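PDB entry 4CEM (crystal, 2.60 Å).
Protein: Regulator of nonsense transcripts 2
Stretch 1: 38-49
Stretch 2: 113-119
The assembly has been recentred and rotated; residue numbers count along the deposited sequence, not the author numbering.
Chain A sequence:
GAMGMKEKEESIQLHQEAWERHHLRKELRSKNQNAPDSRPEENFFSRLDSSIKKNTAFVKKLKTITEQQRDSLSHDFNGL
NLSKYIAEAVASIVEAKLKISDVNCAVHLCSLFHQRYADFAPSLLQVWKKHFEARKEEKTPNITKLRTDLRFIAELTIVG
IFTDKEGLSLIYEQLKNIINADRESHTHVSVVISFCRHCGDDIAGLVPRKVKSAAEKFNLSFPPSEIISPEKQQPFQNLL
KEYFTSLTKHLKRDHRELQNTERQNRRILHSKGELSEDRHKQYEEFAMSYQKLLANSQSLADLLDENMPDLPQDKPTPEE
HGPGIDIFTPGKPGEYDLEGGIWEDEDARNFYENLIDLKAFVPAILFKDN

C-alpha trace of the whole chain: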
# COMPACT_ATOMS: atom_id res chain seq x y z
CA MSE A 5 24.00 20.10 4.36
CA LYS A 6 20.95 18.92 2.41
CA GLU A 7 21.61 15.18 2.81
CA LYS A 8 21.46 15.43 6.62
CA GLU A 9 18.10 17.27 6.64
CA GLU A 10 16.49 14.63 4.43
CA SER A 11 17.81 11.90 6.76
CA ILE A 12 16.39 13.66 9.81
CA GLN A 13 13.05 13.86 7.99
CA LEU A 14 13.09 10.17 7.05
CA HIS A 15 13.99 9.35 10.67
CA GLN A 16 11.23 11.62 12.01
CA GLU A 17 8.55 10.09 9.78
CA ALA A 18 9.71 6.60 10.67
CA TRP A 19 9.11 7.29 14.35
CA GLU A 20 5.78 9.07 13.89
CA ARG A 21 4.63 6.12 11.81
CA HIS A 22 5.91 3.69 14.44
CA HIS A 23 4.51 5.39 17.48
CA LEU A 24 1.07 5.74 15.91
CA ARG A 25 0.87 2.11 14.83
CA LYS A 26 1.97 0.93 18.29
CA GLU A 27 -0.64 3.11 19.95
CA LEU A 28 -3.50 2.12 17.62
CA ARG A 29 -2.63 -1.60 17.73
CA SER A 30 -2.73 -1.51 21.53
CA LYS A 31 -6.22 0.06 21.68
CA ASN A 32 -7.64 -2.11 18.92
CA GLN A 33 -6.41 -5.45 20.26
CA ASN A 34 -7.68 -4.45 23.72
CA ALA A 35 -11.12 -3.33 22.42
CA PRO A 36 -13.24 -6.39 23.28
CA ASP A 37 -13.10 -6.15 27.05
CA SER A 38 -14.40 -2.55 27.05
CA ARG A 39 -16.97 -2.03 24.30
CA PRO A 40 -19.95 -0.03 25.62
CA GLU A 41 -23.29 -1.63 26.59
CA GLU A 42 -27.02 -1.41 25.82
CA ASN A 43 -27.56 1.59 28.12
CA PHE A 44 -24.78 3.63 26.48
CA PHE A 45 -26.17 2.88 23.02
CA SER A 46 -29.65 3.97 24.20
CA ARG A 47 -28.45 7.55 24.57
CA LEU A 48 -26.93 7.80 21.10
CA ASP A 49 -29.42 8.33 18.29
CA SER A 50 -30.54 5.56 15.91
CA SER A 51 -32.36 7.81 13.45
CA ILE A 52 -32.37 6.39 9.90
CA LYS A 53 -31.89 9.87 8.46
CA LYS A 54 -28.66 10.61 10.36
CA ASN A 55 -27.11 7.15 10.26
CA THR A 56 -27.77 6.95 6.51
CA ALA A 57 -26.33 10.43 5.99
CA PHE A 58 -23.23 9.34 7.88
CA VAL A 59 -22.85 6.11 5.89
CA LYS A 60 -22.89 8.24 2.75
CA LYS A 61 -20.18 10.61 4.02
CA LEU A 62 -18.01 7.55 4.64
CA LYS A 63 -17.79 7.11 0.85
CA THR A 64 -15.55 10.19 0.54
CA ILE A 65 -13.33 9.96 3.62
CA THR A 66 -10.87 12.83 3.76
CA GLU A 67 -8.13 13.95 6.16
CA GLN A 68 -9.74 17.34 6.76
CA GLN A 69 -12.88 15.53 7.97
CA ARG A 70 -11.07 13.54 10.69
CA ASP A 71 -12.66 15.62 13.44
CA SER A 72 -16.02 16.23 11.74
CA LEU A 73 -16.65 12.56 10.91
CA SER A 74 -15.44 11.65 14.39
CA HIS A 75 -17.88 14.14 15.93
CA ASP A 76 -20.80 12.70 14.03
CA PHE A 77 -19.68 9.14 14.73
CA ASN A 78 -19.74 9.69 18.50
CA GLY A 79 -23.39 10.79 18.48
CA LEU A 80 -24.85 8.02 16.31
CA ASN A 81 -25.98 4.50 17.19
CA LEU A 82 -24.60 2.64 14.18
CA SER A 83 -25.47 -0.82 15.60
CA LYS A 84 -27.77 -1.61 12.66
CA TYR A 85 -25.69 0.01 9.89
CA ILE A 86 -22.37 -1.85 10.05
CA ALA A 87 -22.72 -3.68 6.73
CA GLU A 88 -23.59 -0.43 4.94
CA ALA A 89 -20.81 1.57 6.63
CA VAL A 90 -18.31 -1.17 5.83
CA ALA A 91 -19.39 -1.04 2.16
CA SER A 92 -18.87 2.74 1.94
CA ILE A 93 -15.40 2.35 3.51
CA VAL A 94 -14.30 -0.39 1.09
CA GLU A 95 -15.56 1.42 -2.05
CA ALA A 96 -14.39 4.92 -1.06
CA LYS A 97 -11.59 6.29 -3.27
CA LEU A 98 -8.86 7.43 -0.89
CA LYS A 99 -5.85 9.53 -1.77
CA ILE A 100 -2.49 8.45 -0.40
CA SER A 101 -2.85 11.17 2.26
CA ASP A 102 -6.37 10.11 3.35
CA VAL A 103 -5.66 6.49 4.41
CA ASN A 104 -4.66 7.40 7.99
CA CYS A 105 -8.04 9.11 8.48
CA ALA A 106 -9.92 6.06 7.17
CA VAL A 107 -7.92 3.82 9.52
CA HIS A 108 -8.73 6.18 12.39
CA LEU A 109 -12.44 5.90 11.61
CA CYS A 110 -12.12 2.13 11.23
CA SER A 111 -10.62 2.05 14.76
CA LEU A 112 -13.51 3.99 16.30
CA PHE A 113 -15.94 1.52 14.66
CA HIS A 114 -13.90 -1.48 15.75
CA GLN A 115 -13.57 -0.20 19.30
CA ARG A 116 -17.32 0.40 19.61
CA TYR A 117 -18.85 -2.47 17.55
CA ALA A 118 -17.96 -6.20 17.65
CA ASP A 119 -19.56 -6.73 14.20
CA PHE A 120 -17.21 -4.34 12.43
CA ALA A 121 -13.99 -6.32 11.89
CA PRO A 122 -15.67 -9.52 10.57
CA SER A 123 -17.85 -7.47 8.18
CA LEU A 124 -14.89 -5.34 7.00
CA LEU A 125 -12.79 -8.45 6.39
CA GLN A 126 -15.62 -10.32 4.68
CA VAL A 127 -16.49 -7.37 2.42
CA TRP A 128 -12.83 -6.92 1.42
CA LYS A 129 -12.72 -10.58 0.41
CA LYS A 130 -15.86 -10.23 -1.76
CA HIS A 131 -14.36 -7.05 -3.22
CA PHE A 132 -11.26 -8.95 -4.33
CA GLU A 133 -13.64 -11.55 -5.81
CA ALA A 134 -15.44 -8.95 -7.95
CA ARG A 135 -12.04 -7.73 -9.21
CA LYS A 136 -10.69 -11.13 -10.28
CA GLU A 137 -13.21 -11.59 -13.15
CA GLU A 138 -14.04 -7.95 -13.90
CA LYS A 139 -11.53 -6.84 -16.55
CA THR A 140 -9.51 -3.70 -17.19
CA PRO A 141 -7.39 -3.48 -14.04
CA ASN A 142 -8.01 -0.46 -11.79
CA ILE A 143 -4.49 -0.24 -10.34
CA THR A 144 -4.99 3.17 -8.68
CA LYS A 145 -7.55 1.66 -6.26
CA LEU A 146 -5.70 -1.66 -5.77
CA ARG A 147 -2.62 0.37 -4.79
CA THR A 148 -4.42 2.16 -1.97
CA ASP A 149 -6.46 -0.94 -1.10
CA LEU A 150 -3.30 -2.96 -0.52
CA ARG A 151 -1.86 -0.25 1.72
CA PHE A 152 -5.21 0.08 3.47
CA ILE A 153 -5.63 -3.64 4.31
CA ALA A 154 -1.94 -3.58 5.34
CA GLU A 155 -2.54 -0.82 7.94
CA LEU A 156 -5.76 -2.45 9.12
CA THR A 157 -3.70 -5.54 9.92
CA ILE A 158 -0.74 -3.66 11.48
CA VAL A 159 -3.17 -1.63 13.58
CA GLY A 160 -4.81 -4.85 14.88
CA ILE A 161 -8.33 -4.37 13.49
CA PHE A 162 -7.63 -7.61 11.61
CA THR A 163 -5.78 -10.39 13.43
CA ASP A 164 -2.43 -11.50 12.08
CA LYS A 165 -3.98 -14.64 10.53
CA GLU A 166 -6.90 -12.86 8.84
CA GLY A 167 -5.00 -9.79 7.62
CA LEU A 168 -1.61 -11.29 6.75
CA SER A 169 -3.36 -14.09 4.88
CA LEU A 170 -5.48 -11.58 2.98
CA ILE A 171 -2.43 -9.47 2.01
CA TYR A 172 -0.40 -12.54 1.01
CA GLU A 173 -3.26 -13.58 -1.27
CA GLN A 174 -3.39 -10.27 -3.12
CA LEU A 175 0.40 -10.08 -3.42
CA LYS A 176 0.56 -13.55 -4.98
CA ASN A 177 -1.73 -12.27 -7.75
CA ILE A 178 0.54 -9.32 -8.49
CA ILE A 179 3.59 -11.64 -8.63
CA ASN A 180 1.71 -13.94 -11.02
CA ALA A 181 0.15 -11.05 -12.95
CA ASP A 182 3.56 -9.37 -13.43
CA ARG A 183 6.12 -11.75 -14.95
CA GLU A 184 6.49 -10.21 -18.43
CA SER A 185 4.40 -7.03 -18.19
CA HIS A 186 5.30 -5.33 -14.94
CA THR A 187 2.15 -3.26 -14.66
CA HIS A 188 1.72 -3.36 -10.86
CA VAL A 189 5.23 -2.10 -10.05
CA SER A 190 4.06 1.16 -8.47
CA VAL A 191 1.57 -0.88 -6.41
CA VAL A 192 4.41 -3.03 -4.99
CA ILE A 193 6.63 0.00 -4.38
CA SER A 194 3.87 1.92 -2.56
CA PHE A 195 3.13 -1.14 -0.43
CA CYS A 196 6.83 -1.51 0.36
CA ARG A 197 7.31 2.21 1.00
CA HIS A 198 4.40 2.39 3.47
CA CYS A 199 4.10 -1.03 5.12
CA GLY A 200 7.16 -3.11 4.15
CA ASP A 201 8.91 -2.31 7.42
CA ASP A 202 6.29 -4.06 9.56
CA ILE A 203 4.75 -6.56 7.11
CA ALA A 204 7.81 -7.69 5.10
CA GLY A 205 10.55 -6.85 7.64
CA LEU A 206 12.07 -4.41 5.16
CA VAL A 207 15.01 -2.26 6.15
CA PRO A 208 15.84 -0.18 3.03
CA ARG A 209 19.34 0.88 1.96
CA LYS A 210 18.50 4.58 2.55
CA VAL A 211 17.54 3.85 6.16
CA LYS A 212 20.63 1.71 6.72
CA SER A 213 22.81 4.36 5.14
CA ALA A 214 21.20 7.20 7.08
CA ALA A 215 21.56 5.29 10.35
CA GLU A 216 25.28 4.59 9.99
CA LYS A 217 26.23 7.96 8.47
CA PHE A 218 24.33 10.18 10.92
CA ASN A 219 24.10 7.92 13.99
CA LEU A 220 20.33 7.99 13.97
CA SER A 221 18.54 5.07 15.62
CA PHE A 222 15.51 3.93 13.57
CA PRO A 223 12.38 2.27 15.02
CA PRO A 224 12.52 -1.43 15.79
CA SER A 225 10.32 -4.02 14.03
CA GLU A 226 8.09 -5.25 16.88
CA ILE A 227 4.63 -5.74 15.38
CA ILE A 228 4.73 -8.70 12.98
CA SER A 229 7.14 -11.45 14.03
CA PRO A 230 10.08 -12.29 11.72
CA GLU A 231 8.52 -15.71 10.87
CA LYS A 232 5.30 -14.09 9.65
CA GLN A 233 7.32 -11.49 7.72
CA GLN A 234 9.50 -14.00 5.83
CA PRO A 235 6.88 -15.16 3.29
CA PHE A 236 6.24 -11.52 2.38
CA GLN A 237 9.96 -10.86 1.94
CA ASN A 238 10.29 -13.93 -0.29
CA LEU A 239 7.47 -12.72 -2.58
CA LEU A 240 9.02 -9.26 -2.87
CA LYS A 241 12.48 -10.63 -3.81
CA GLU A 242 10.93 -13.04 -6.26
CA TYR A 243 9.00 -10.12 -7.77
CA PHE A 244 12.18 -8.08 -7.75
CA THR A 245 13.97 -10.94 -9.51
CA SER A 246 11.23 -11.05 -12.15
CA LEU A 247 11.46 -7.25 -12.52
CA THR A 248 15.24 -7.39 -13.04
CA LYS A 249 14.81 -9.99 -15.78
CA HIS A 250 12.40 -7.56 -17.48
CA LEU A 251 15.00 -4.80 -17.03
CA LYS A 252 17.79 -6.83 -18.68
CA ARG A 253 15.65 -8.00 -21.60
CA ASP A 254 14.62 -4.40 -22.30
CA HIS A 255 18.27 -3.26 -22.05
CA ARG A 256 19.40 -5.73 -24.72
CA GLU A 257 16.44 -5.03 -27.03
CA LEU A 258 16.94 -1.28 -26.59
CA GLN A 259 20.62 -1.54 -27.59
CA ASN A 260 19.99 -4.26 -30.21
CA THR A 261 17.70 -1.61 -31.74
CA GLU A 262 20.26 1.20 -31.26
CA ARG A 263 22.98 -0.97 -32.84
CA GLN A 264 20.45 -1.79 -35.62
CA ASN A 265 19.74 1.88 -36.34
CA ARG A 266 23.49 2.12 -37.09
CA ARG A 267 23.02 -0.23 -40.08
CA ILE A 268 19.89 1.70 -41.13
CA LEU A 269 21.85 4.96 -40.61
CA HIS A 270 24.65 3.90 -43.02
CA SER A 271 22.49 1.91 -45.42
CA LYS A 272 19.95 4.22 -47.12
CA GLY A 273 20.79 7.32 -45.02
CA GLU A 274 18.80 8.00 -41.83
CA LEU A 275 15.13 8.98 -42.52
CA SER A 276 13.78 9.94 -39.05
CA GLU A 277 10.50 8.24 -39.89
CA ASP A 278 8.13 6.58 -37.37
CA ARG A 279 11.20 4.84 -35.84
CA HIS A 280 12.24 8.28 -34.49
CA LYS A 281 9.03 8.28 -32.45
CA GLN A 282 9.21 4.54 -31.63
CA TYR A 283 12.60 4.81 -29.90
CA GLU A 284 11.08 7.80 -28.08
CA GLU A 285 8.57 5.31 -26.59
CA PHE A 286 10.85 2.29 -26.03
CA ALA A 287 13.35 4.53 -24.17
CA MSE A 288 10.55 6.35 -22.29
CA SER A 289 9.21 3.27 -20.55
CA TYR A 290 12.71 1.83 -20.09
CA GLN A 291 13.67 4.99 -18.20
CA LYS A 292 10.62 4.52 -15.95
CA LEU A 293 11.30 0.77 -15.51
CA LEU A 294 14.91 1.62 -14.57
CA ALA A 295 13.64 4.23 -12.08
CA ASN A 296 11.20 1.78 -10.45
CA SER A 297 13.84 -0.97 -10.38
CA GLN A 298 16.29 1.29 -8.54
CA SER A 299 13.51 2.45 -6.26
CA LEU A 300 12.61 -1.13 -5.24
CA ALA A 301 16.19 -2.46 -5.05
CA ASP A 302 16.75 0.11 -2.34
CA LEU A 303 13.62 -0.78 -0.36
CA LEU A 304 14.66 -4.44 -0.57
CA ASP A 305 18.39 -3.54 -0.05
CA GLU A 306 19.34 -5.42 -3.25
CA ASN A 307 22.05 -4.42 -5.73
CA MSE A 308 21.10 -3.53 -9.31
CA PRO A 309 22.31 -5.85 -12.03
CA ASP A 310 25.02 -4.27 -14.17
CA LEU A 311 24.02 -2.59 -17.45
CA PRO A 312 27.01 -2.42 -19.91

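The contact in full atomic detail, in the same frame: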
# COMPACT_ATOMS: atom_id res chain seq x y z
N SER A 38 -13.74 -3.80 26.69
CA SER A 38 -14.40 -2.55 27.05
C SER A 38 -15.16 -1.86 25.90
O SER A 38 -15.03 -0.66 25.70
CB SER A 38 -13.38 -1.58 27.67
OG SER A 38 -12.64 -0.92 26.67
N ARG A 39 -15.96 -2.62 25.16
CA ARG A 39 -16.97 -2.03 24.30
C ARG A 39 -18.13 -1.56 25.19
O ARG A 39 -18.35 -2.13 26.26
CB ARG A 39 -17.45 -3.02 23.24
CG ARG A 39 -16.36 -3.41 22.27
CD ARG A 39 -16.91 -3.85 20.93
NE ARG A 39 -15.88 -3.98 19.90
CZ ARG A 39 -15.16 -5.08 19.65
NH1 ARG A 39 -15.32 -6.19 20.37
NH2 ARG A 39 -14.28 -5.07 18.65
N PRO A 40 -18.85 -0.51 24.77
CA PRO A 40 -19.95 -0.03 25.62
C PRO A 40 -21.16 -0.97 25.60
O PRO A 40 -21.20 -1.89 24.78
CB PRO A 40 -20.32 1.33 24.99
CG PRO A 40 -19.26 1.61 23.97
CD PRO A 40 -18.72 0.29 23.55
N GLU A 41 -22.13 -0.73 26.47
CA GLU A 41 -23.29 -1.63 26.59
C GLU A 41 -24.61 -0.97 26.19
O GLU A 41 -24.68 0.24 25.97
CB GLU A 41 -23.40 -2.25 27.99
CG GLU A 41 -22.39 -1.77 29.02
CD GLU A 41 -21.99 -2.88 29.99
OE1 GLU A 41 -21.52 -3.94 29.51
OE2 GLU A 41 -22.13 -2.69 31.22
N GLU A 42 -25.64 -1.81 26.08
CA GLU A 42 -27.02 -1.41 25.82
C GLU A 42 -27.33 0.02 26.28
O GLU A 42 -27.71 0.86 25.46
CB GLU A 42 -27.97 -2.42 26.50
CG GLU A 42 -29.42 -1.99 26.69
CD GLU A 42 -30.20 -1.90 25.38
OE1 GLU A 42 -29.82 -1.09 24.51
OE2 GLU A 42 -31.21 -2.63 25.25
N ASN A 43 -27.16 0.30 27.57
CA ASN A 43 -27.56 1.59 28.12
C ASN A 43 -26.85 2.77 27.44
O ASN A 43 -27.46 3.79 27.16
CB ASN A 43 -27.39 1.64 29.65
CG ASN A 43 -25.97 1.99 30.09
OD1 ASN A 43 -24.99 1.75 29.38
ND2 ASN A 43 -25.86 2.57 31.29
N PHE A 44 -25.56 2.60 27.16
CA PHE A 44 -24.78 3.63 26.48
C PHE A 44 -25.33 3.86 25.08
O PHE A 44 -25.47 4.99 24.63
CB PHE A 44 -23.30 3.23 26.42
CG PHE A 44 -22.44 4.19 25.67
CD1 PHE A 44 -22.29 4.08 24.29
CD2 PHE A 44 -21.78 5.21 26.33
CE1 PHE A 44 -21.49 4.98 23.59
CE2 PHE A 44 -20.97 6.10 25.63
CZ PHE A 44 -20.83 5.98 24.26
N PHE A 45 -25.64 2.78 24.37
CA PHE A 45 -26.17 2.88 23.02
C PHE A 45 -27.55 3.54 22.99
O PHE A 45 -27.88 4.22 22.02
CB PHE A 45 -26.22 1.50 22.35
CG PHE A 45 -24.86 1.00 21.94
CD1 PHE A 45 -24.21 1.56 20.84
CD2 PHE A 45 -24.22 0.01 22.66
CE1 PHE A 45 -22.96 1.12 20.47
CE2 PHE A 45 -22.96 -0.42 22.29
CZ PHE A 45 -22.33 0.13 21.20
N SER A 46 -28.32 3.36 24.07
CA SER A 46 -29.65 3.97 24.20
C SER A 46 -29.62 5.47 24.02
O SER A 46 -30.53 6.05 23.44
CB SER A 46 -30.24 3.70 25.59
OG SER A 46 -30.15 2.33 25.90
N ARG A 47 -28.56 6.09 24.55
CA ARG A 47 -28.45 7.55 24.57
C ARG A 47 -27.88 8.14 23.30
O ARG A 47 -27.88 9.36 23.14
CB ARG A 47 -27.60 8.00 25.74
CG ARG A 47 -28.12 7.56 27.09
CD ARG A 47 -27.47 8.40 28.18
NE ARG A 47 -27.03 7.58 29.30
CZ ARG A 47 -26.17 7.97 30.24
NH1 ARG A 47 -25.64 9.20 30.21
NH2 ARG A 47 -25.84 7.14 31.22
N LEU A 48 -27.33 7.32 22.41
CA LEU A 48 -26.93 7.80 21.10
C LEU A 48 -28.16 7.65 20.22
O LEU A 48 -29.09 6.92 20.59
CB LEU A 48 -25.74 7.01 20.56
CG LEU A 48 -24.50 6.97 21.47
CD1 LEU A 48 -23.38 6.20 20.79
CD2 LEU A 48 -24.03 8.36 21.86
N ASP A 49 -28.20 8.33 19.09
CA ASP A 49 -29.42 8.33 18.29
C ASP A 49 -29.35 7.34 17.12
O ASP A 49 -28.34 7.27 16.42
CB ASP A 49 -29.81 9.75 17.86
CG ASP A 49 -29.36 10.08 16.48
OD1 ASP A 49 -28.16 9.91 16.21
OD2 ASP A 49 -30.21 10.51 15.68
N PHE A 113 -14.92 2.55 14.92
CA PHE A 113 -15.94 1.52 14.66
C PHE A 113 -15.58 0.24 15.40
O PHE A 113 -16.37 -0.28 16.18
CB PHE A 113 -16.04 1.21 13.16
CG PHE A 113 -17.08 2.02 12.43
CD1 PHE A 113 -18.43 1.68 12.52
CD2 PHE A 113 -16.72 3.11 11.65
CE1 PHE A 113 -19.39 2.41 11.86
CE2 PHE A 113 -17.68 3.84 10.98
CZ PHE A 113 -19.02 3.50 11.08
N HIS A 114 -14.38 -0.25 15.14
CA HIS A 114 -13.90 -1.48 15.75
C HIS A 114 -13.97 -1.45 17.24
O HIS A 114 -14.38 -2.42 17.85
CB HIS A 114 -12.47 -1.76 15.32
CG HIS A 114 -11.84 -2.94 16.02
ND1 HIS A 114 -12.30 -4.19 15.87
CD2 HIS A 114 -10.75 -3.01 16.89
CE1 HIS A 114 -11.55 -5.03 16.61
NE2 HIS A 114 -10.60 -4.30 17.23
N GLN A 115 -13.60 -0.32 17.84
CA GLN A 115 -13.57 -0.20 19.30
C GLN A 115 -14.97 -0.10 19.91
O GLN A 115 -15.15 -0.39 21.10
CB GLN A 115 -12.70 0.99 19.75
CG GLN A 115 -11.20 0.76 19.58
CD GLN A 115 -10.40 2.06 19.58
OE1 GLN A 115 -10.64 2.95 20.39
NE2 GLN A 115 -9.43 2.16 18.68
N ARG A 116 -15.95 0.30 19.12
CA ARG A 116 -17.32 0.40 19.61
C ARG A 116 -18.18 -0.83 19.28
O ARG A 116 -19.00 -1.23 20.10
CB ARG A 116 -17.99 1.66 19.07
CG ARG A 116 -19.30 1.98 19.76
CD ARG A 116 -19.71 3.42 19.52
NE ARG A 116 -19.02 4.36 20.41
CZ ARG A 116 -19.24 5.67 20.43
NH1 ARG A 116 -20.13 6.23 19.60
NH2 ARG A 116 -18.57 6.44 21.28
N TYR A 117 -17.98 -1.42 18.09
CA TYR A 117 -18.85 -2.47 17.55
C TYR A 117 -18.13 -3.79 17.20
O TYR A 117 -17.31 -3.83 16.29
CB TYR A 117 -19.53 -1.97 16.29
CG TYR A 117 -20.26 -0.65 16.46
CD1 TYR A 117 -21.53 -0.61 17.02
CD2 TYR A 117 -19.69 0.54 16.04
CE1 TYR A 117 -22.21 0.59 17.17
CE2 TYR A 117 -20.37 1.74 16.18
CZ TYR A 117 -21.62 1.76 16.75
OH TYR A 117 -22.29 2.94 16.90
N ALA A 118 -18.50 -4.86 17.91
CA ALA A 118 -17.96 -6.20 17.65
C ALA A 118 -18.18 -6.70 16.22
O ALA A 118 -17.36 -7.45 15.71
CB ALA A 118 -18.55 -7.19 18.64
N ASP A 119 -19.26 -6.28 15.57
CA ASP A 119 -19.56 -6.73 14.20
C ASP A 119 -18.68 -6.13 13.12
O ASP A 119 -18.72 -6.59 11.98
CB ASP A 119 -21.01 -6.39 13.83
CG ASP A 119 -22.01 -7.18 14.61
OD1 ASP A 119 -21.60 -8.04 15.41
OD2 ASP A 119 -23.23 -6.93 14.44

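Stretch 1 runs as a loop into a short helix and lies against the end of the helix in stretch 2. The backbones come nearest at Arg39 and Arg116, whose CA atoms are 5.3 Å apart. Tyr117 is the first residue to leave helical geometry, so carbonyls near this end can accept bonds from outside the helix.

Arg39 uses one of them. Its CA-to-CB bond points sideways, but the extended side chain reaches the other stretch. NE and NH2 of Arg39 both donate to O of His114, at 3.0 and 2.8 Å. One carbonyl thus receives two hydrogen bonds from the edge of the guanidinium. Arg39 NH2 also lies over a face of the His114 ring, 3.4 Å from His114 CE1. Ala118 N sits over a face of the guanidinium.

Pro40 adds a smaller contact, with its CD 3.8 Å from Arg116 O.

In the helical segment, Phe44 points toward stretch 2. Its CZ lies over one face of the Arg116 guanidinium, 3.8 Å from Arg116 NH2. Phe45 CE1 meets Tyr117 CE1 at 3.4 Å, an apolar contact between rings inclined at 38°. Phe45 CE1 also packs 3.8 Å from Arg116 CG.

Leu48 closes the contact, its CD1 3.5 Å from Arg116 NH1.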